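PDB 4ESQ: Serine/threonine protein kinase from Mycobacterium tuberculosis, which is a membrane receptor kinase, PknH, that probably transfers phosphate from ATP to protein serines and threonines, represented here by its extracellular sensor domain. Local coordinates for residues V5-L10 against Y67-G72; V91-A96 against N164-V169. All coordinates share one frame; numbering follows the deposited sequence.

Contact 1 (V5-L10 against Y67-G72); sequences VAEERL and YTAING
E7 and A69 face each other with their CA atoms 6.2 Å apart, and L10 approaches N71 at almost the same CA separation. The N-terminal segment winds through a short 3-10 turn over residues 7-9, closed by the backbone bond from R9 N to A6 O. The other segment enters the strand 69-76 at A69. The alternation of that strand sends the CB atoms of A69 and N71 toward the turn and that of I70 away, while the turn directs E7 and L10 at the strand and E8 away from it.

L10 supplies the buried apolar part of the contact. Its CG lies anti to the carbonyl carbon and its CD1 is carried outward (chi2 177°), which lands that methyl 3.7 Å from A69 O and 3.8 Å from A69 CB. Nearer the backbone, L10 CB meets N71 CB at 3.7 Å, so the leucine touches both strand residues with different atoms. It also rests on V90 and A92 of strand 84-92, the next strand of the antiparallel sheet in this PknH-like extracellular domain; the N-terminal segment is thus laid over two neighbouring strands.

E7 works at the exposed margin. Its extended chain passes beside the methyl of A69, with CG 3.7 Å from A69 CB, and the carboxylate continues to T68, where OE2 comes 3.4 Å from T68 CB. The glutamate and threonine side chains cross at about a right angle. T68 OG1 makes a weak hydrogen bond to A92 O. R9, at the end of the turn, forms a salt bridge with E194, the last residue of the chain, and N71 packs against S11 and L14.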
ATOM      1  N   VAL A   5      -4.859  18.692  -3.518  1.00 14.15           N
ATOM      2  CA  VAL A   5      -3.765  18.343  -4.408  1.00 14.97           C
ATOM      3  C   VAL A   5      -4.323  18.044  -5.794  1.00 13.79           C
ATOM      4  O   VAL A   5      -5.309  17.319  -5.931  1.00 15.74           O
ATOM      5  CB  VAL A   5      -2.991  17.121  -3.887  1.00 14.07           C
ATOM      6  CG1 VAL A   5      -1.896  16.742  -4.864  1.00 17.30           C
ATOM      7  CG2 VAL A   5      -2.407  17.414  -2.501  1.00 12.51           C
ATOM      8  N   ALA A   6      -3.698  18.613  -6.823  1.00 12.84           N
ATOM      9  CA  ALA A   6      -4.121  18.371  -8.203  1.00 16.03           C
ATOM     10  C   ALA A   6      -3.765  16.962  -8.652  1.00 13.98           C
ATOM     11  O   ALA A   6      -2.708  16.441  -8.287  1.00 13.81           O
ATOM     12  CB  ALA A   6      -3.463  19.375  -9.128  1.00 14.38           C
ATOM     13  N   GLU A   7      -4.634  16.358  -9.456  1.00 15.12           N
ATOM     14  CA  GLU A   7      -4.389  15.018  -9.984  1.00 15.11           C
ATOM     15  C   GLU A   7      -3.033  14.948 -10.649  1.00 13.25           C
ATOM     16  O   GLU A   7      -2.338  13.933 -10.564  1.00 15.38           O
ATOM     17  CB  GLU A   7      -5.443  14.632 -11.029  1.00 21.06           C
ATOM     18  CG  GLU A   7      -6.811  14.263 -10.487  1.00 18.63           C
ATOM     19  CD  GLU A   7      -7.801  13.954 -11.604  1.00 24.63           C
ATOM     20  OE1 GLU A   7      -7.374  13.438 -12.664  1.00 24.91           O
ATOM     21  OE2 GLU A   7      -9.006  14.241 -11.424  1.00 28.73           O
ATOM     22  N   GLU A   8      -2.655  16.032 -11.320  1.00 14.45           N
ATOM     23  CA  GLU A   8      -1.436  16.028 -12.115  1.00 17.66           C
ATOM     24  C   GLU A   8      -0.166  16.108 -11.269  1.00 14.72           C
ATOM     25  O   GLU A   8       0.945  15.982 -11.793  1.00 15.91           O
ATOM     26  CB  GLU A   8      -1.478  17.143 -13.169  1.00 19.93           C
ATOM     27  CG  GLU A   8      -1.580  18.534 -12.587  1.00 24.30           C
ATOM     28  CD  GLU A   8      -2.973  19.115 -12.695  1.00 33.19           C
ATOM     29  OE1 GLU A   8      -3.967  18.365 -12.539  1.00 25.01           O
ATOM     30  OE2 GLU A   8      -3.067  20.332 -12.939  1.00 30.31           O
ATOM     31  N   ARG A   9      -0.330  16.279  -9.960  1.00 14.17           N
ATOM     32  CA  ARG A   9       0.814  16.384  -9.056  1.00 13.19           C
ATOM     33  C   ARG A   9       1.046  15.114  -8.248  1.00 14.34           C
ATOM     34  O   ARG A   9       1.941  15.077  -7.409  1.00 14.76           O
ATOM     35  CB  ARG A   9       0.646  17.574  -8.109  1.00 13.67           C
ATOM     36  CG  ARG A   9       0.943  18.936  -8.761  1.00 16.99           C
ATOM     37  CD  ARG A   9       2.435  19.154  -8.991  1.00 15.83           C
ATOM     38  NE  ARG A   9       3.162  19.229  -7.724  1.00 17.97           N
ATOM     39  CZ  ARG A   9       4.488  19.233  -7.611  1.00 20.54           C
ATOM     40  NH1 ARG A   9       5.259  19.162  -8.695  1.00 19.02           N
ATOM     41  NH2 ARG A   9       5.044  19.303  -6.405  1.00 19.69           N
ATOM     42  N   LEU A  10       0.253  14.076  -8.508  1.00 12.47           N
ATOM     43  CA  LEU A  10       0.354  12.848  -7.735  1.00 14.05           C
ATOM     44  C   LEU A  10       1.745  12.215  -7.806  1.00 12.15           C
ATOM     45  O   LEU A  10       2.274  11.793  -6.782  1.00 13.31           O
ATOM     46  CB  LEU A  10      -0.717  11.836  -8.152  1.00 13.70           C
ATOM     47  CG  LEU A  10      -2.158  12.124  -7.714  1.00 13.54           C
ATOM     48  CD1 LEU A  10      -3.125  11.057  -8.262  1.00 12.99           C
ATOM     49  CD2 LEU A  10      -2.261  12.196  -6.203  1.00 12.57           C
ATOM     50  N   TYR A  67     -12.740   8.001  -6.024  1.00 12.90           N
ATOM     51  CA  TYR A  67     -11.381   8.406  -6.356  1.00 13.54           C
ATOM     52  C   TYR A  67     -11.338   8.931  -7.792  1.00 17.39           C
ATOM     53  O   TYR A  67     -12.111   8.497  -8.642  1.00 17.58           O
ATOM     54  CB  TYR A  67     -10.399   7.246  -6.182  1.00 13.04           C
ATOM     55  CG  TYR A  67     -10.388   6.265  -7.332  1.00 11.36           C
ATOM     56  CD1 TYR A  67     -11.267   5.188  -7.360  1.00 14.54           C
ATOM     57  CD2 TYR A  67      -9.487   6.405  -8.383  1.00 12.29           C
ATOM     58  CE1 TYR A  67     -11.263   4.287  -8.416  1.00 13.90           C
ATOM     59  CE2 TYR A  67      -9.474   5.503  -9.445  1.00 14.69           C
ATOM     60  CZ  TYR A  67     -10.371   4.449  -9.451  1.00 14.31           C
ATOM     61  OH  TYR A  67     -10.372   3.534 -10.487  1.00 16.23           O
ATOM     62  N   THR A  68     -10.434   9.863  -8.057  1.00 12.47           N
ATOM     63  CA  THR A  68     -10.357  10.466  -9.385  1.00 12.99           C
ATOM     64  C   THR A  68      -9.104  10.058 -10.152  1.00 16.64           C
ATOM     65  O   THR A  68      -9.086  10.084 -11.390  1.00 14.64           O
ATOM     66  CB  THR A  68     -10.440  11.990  -9.290  1.00 19.93           C
ATOM     67  OG1 THR A  68      -9.364  12.476  -8.477  1.00 18.92           O
ATOM     68  CG2 THR A  68     -11.767  12.394  -8.654  1.00 20.57           C
ATOM     69  N   ALA A  69      -8.055   9.683  -9.425  1.00 12.63           N
ATOM     70  CA  ALA A  69      -6.792   9.344 -10.065  1.00 10.89           C
ATOM     71  C   ALA A  69      -5.902   8.571  -9.107  1.00 11.24           C
ATOM     72  O   ALA A  69      -6.021   8.706  -7.899  1.00 11.38           O
ATOM     73  CB  ALA A  69      -6.082  10.602 -10.550  1.00 13.00           C
ATOM     74  N   ILE A  70      -5.021   7.751  -9.663  1.00 11.52           N
ATOM     75  CA  ILE A  70      -4.052   6.998  -8.863  1.00  9.80           C
ATOM     76  C   ILE A  70      -2.687   7.058  -9.544  1.00 12.24           C
ATOM     77  O   ILE A  70      -2.585   6.982 -10.774  1.00 11.67           O
ATOM     78  CB  ILE A  70      -4.522   5.521  -8.644  1.00 10.48           C
ATOM     79  CG1 ILE A  70      -3.468   4.676  -7.906  1.00 12.58           C
ATOM     80  CG2 ILE A  70      -4.916   4.874  -9.969  1.00 12.75           C
ATOM     81  CD1 ILE A  70      -2.454   3.961  -8.824  1.00 14.28           C
ATOM     82  N   ASN A  71      -1.635   7.220  -8.746  1.00 12.12           N
ATOM     83  CA  ASN A  71      -0.280   7.143  -9.273  1.00 12.57           C
ATOM     84  C   ASN A  71       0.581   6.294  -8.358  1.00 12.72           C
ATOM     85  O   ASN A  71       0.616   6.515  -7.144  1.00 12.65           O
ATOM     86  CB  ASN A  71       0.330   8.540  -9.447  1.00 12.68           C
ATOM     87  CG  ASN A  71       1.540   8.546 -10.382  1.00 12.13           C
ATOM     88  OD1 ASN A  71       2.684   8.415  -9.944  1.00 15.42           O
ATOM     89  ND2 ASN A  71       1.286   8.716 -11.679  1.00 11.00           N
ATOM     90  N   GLY A  72       1.266   5.310  -8.931  1.00 11.45           N
ATOM     91  CA  GLY A  72       2.073   4.415  -8.118  1.00 10.67           C
ATOM     92  C   GLY A  72       3.344   3.925  -8.783  1.00 12.49           C
ATOM     93  O   GLY A  72       3.561   4.142  -9.976  1.00 11.24           O
TER

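Contact 2 (V91-A96 against N164-V169)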
ATOM      1  N   VAL A  91      -3.589   8.238  -4.091  1.00 10.45           N
ATOM      2  CA  VAL A  91      -4.882   8.229  -4.750  1.00  9.70           C
ATOM      3  C   VAL A  91      -5.584   9.545  -4.447  1.00 11.52           C
ATOM      4  O   VAL A  91      -5.743   9.909  -3.278  1.00 13.24           O
ATOM      5  CB  VAL A  91      -5.747   7.047  -4.272  1.00 10.20           C
ATOM      6  CG1 VAL A  91      -7.089   7.049  -4.995  1.00 12.22           C
ATOM      7  CG2 VAL A  91      -5.008   5.709  -4.483  1.00 12.97           C
ATOM      8  N   ALA A  92      -5.982  10.260  -5.495  1.00 11.05           N
ATOM      9  CA  ALA A  92      -6.657  11.546  -5.329  1.00 11.44           C
ATOM     10  C   ALA A  92      -8.158  11.349  -5.237  1.00 12.81           C
ATOM     11  O   ALA A  92      -8.724  10.508  -5.930  1.00 14.25           O
ATOM     12  CB  ALA A  92      -6.331  12.477  -6.482  1.00 13.26           C
ATOM     13  N   PHE A  93      -8.785  12.140  -4.373  1.00 11.47           N
ATOM     14  CA  PHE A  93     -10.233  12.184  -4.238  1.00  9.88           C
ATOM     15  C   PHE A  93     -10.657  13.636  -4.408  1.00 13.74           C
ATOM     16  O   PHE A  93      -9.834  14.531  -4.319  1.00 13.56           O
ATOM     17  CB  PHE A  93     -10.645  11.685  -2.857  1.00 10.19           C
ATOM     18  CG  PHE A  93     -10.493  10.202  -2.684  1.00 10.07           C
ATOM     19  CD1 PHE A  93      -9.257   9.642  -2.393  1.00 12.89           C
ATOM     20  CD2 PHE A  93     -11.595   9.372  -2.808  1.00 11.95           C
ATOM     21  CE1 PHE A  93      -9.122   8.270  -2.231  1.00 11.43           C
ATOM     22  CE2 PHE A  93     -11.469   8.001  -2.652  1.00 11.95           C
ATOM     23  CZ  PHE A  93     -10.224   7.448  -2.362  1.00 12.80           C
ATOM     24  N   PRO A  94     -11.947  13.874  -4.666  1.00 17.83           N
ATOM     25  CA  PRO A  94     -12.395  15.255  -4.881  1.00 17.24           C
ATOM     26  C   PRO A  94     -12.247  16.118  -3.632  1.00 20.18           C
ATOM     27  O   PRO A  94     -11.974  17.313  -3.739  1.00 22.14           O
ATOM     28  CB  PRO A  94     -13.871  15.095  -5.243  1.00 18.06           C
ATOM     29  CG  PRO A  94     -13.996  13.700  -5.735  1.00 23.90           C
ATOM     30  CD  PRO A  94     -12.989  12.888  -4.981  1.00 16.92           C
ATOM     31  N   THR A  95     -12.412  15.506  -2.465  1.00 16.85           N
ATOM     32  CA  THR A  95     -12.369  16.219  -1.196  1.00 20.56           C
ATOM     33  C   THR A  95     -11.651  15.401  -0.139  1.00 20.46           C
ATOM     34  O   THR A  95     -11.512  14.183  -0.268  1.00 17.30           O
ATOM     35  CB  THR A  95     -13.783  16.473  -0.664  1.00 19.79           C
ATOM     36  OG1 THR A  95     -14.449  15.216  -0.488  1.00 22.66           O
ATOM     37  CG2 THR A  95     -14.586  17.330  -1.650  1.00 23.59           C
ATOM     38  N   ALA A  96     -11.205  16.086   0.908  1.00 19.40           N
ATOM     39  CA  ALA A  96     -10.676  15.440   2.102  1.00 16.96           C
ATOM     40  C   ALA A  96     -11.689  14.464   2.695  1.00 20.53           C
ATOM     41  O   ALA A  96     -11.329  13.365   3.092  1.00 17.10           O
ATOM     42  CB  ALA A  96     -10.282  16.487   3.132  1.00 21.15           C
ATOM     43  N   ASN A 164      -6.684  15.692   0.322  1.00 13.22           N
ATOM     44  CA  ASN A 164      -7.594  14.849  -0.451  1.00 15.22           C
ATOM     45  C   ASN A 164      -6.909  13.603  -1.005  1.00 13.56           C
ATOM     46  O   ASN A 164      -7.401  12.994  -1.961  1.00 12.68           O
ATOM     47  CB  ASN A 164      -8.179  15.636  -1.626  1.00 15.30           C
ATOM     48  CG  ASN A 164      -7.106  16.134  -2.570  1.00 15.94           C
ATOM     49  OD1 ASN A 164      -6.079  16.656  -2.137  1.00 15.63           O
ATOM     50  ND2 ASN A 164      -7.327  15.956  -3.867  1.00 13.60           N
ATOM     51  N   VAL A 165      -5.776  13.230  -0.417  1.00 11.38           N
ATOM     52  CA  VAL A 165      -4.960  12.157  -0.984  1.00 12.66           C
ATOM     53  C   VAL A 165      -4.830  10.988  -0.021  1.00 11.51           C
ATOM     54  O   VAL A 165      -4.470  11.172   1.137  1.00 13.70           O
ATOM     55  CB  VAL A 165      -3.540  12.655  -1.336  1.00 11.56           C
ATOM     56  CG1 VAL A 165      -2.655  11.503  -1.851  1.00 13.01           C
ATOM     57  CG2 VAL A 165      -3.610  13.772  -2.353  1.00 12.61           C
ATOM     58  N   VAL A 166      -5.133   9.790  -0.509  1.00 10.69           N
ATOM     59  CA  VAL A 166      -4.891   8.569   0.248  1.00 11.60           C
ATOM     60  C   VAL A 166      -3.535   7.975  -0.133  1.00 10.81           C
ATOM     61  O   VAL A 166      -3.186   7.900  -1.308  1.00 11.28           O
ATOM     62  CB  VAL A 166      -5.996   7.528   0.005  1.00 12.10           C
ATOM     63  CG1 VAL A 166      -5.580   6.170   0.602  1.00 12.18           C
ATOM     64  CG2 VAL A 166      -7.318   8.015   0.599  1.00 12.57           C
ATOM     65  N   VAL A 167      -2.771   7.586   0.872  1.00 11.13           N
ATOM     66  CA  VAL A 167      -1.442   7.035   0.674  1.00  8.95           C
ATOM     67  C   VAL A 167      -1.571   5.540   0.937  1.00  9.08           C
ATOM     68  O   VAL A 167      -2.081   5.139   1.978  1.00 11.68           O
ATOM     69  CB  VAL A 167      -0.462   7.683   1.654  1.00  9.81           C
ATOM     70  CG1 VAL A 167       0.940   7.105   1.498  1.00 11.53           C
ATOM     71  CG2 VAL A 167      -0.448   9.186   1.422  1.00 12.12           C
ATOM     72  N   ASP A 168      -1.135   4.716  -0.015  1.00  9.21           N
ATOM     73  CA  ASP A 168      -1.411   3.283   0.039  1.00 12.13           C
ATOM     74  C   ASP A 168      -0.135   2.526  -0.280  1.00 11.75           C
ATOM     75  O   ASP A 168       0.312   2.535  -1.426  1.00 12.03           O
ATOM     76  CB  ASP A 168      -2.500   2.953  -0.994  1.00 13.32           C
ATOM     77  CG  ASP A 168      -3.208   1.638  -0.723  1.00 15.08           C
ATOM     78  OD1 ASP A 168      -2.838   0.941   0.238  1.00 15.78           O
ATOM     79  OD2 ASP A 168      -4.150   1.308  -1.487  1.00 14.73           O
ATOM     80  N   VAL A 169       0.446   1.878   0.728  1.00  9.42           N
ATOM     81  CA  VAL A 169       1.796   1.311   0.609  1.00 10.12           C
ATOM     82  C   VAL A 169       1.905  -0.154   1.042  1.00 11.37           C
ATOM     83  O   VAL A 169       1.355  -0.559   2.069  1.00 10.35           O
ATOM     84  CB  VAL A 169       2.786   2.133   1.453  1.00 10.97           C
ATOM     85  CG1 VAL A 169       4.194   1.543   1.373  1.00 12.75           C
ATOM     86  CG2 VAL A 169       2.779   3.606   1.011  1.00 10.78           C
TER
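The F93 ring presents its CE1 corner to V166, meeting the CG2 methyl at 3.4 Å, with the two side chains crossing obliquely. CG2 is the V166 branch anti to the carbonyl carbon. A99 of helix 96-111 touches both residues, so this pair belongs to the core between that helix and the sheet. N164 O lies at the edge of the same ring, close to its plane.

Strands 84-92 and 165-173 run antiparallel here. V91 and V166 form a hydrogen-bonded pair, V91 N giving to V166 O at 2.8 Å and V166 N to V91 O at the same length, while V165 CA adds a CA-H...O contact to V91 O. A92 and V165 are the following non-hydrogen-bonded pair, with side chains on the face opposite to V91 and V166.

The pairing continues past the strand end through N164, in the tight connection between strands 154-162 and 165-173. F93 N donates to N164 O at 2.9 Å, and the return bond comes from the side chain: N164 ND2 donates to F93 O, also at 2.9 Å and nearly straight (166°), with the acceptor in the amide plane. N164 CB packs against the T95 carbonyl carbon at 3.8 Å, just where T95 N-caps helix 96-111.

Because N164 OD1 accepts from V5 N while ND2 gives to F93 O, this buried amide has partners at both ends, and its rotation is fixed by an acceptor on one side and a donor on the other.

How the contacts relate
Contact 2 is buried and contact 1 only partly so, with exposed E7 and T68 at its margin. Both concern the same antiparallel sheet, whose strand 84-92 lies between 69-76 and 165-173. Contact 2 joins two of those strands by backbone bonds and an asparagine amide, whereas contact 1 lays a non-strand segment against the sheet mainly through aliphatic contacts. Their centres are 8 Å apart and they meet directly: T68 N probably donates to A92 O, Y67 CB packs on V91 CG1, and the amide of N164 also holds the start of the N-terminal segment to the strand end in contact 2.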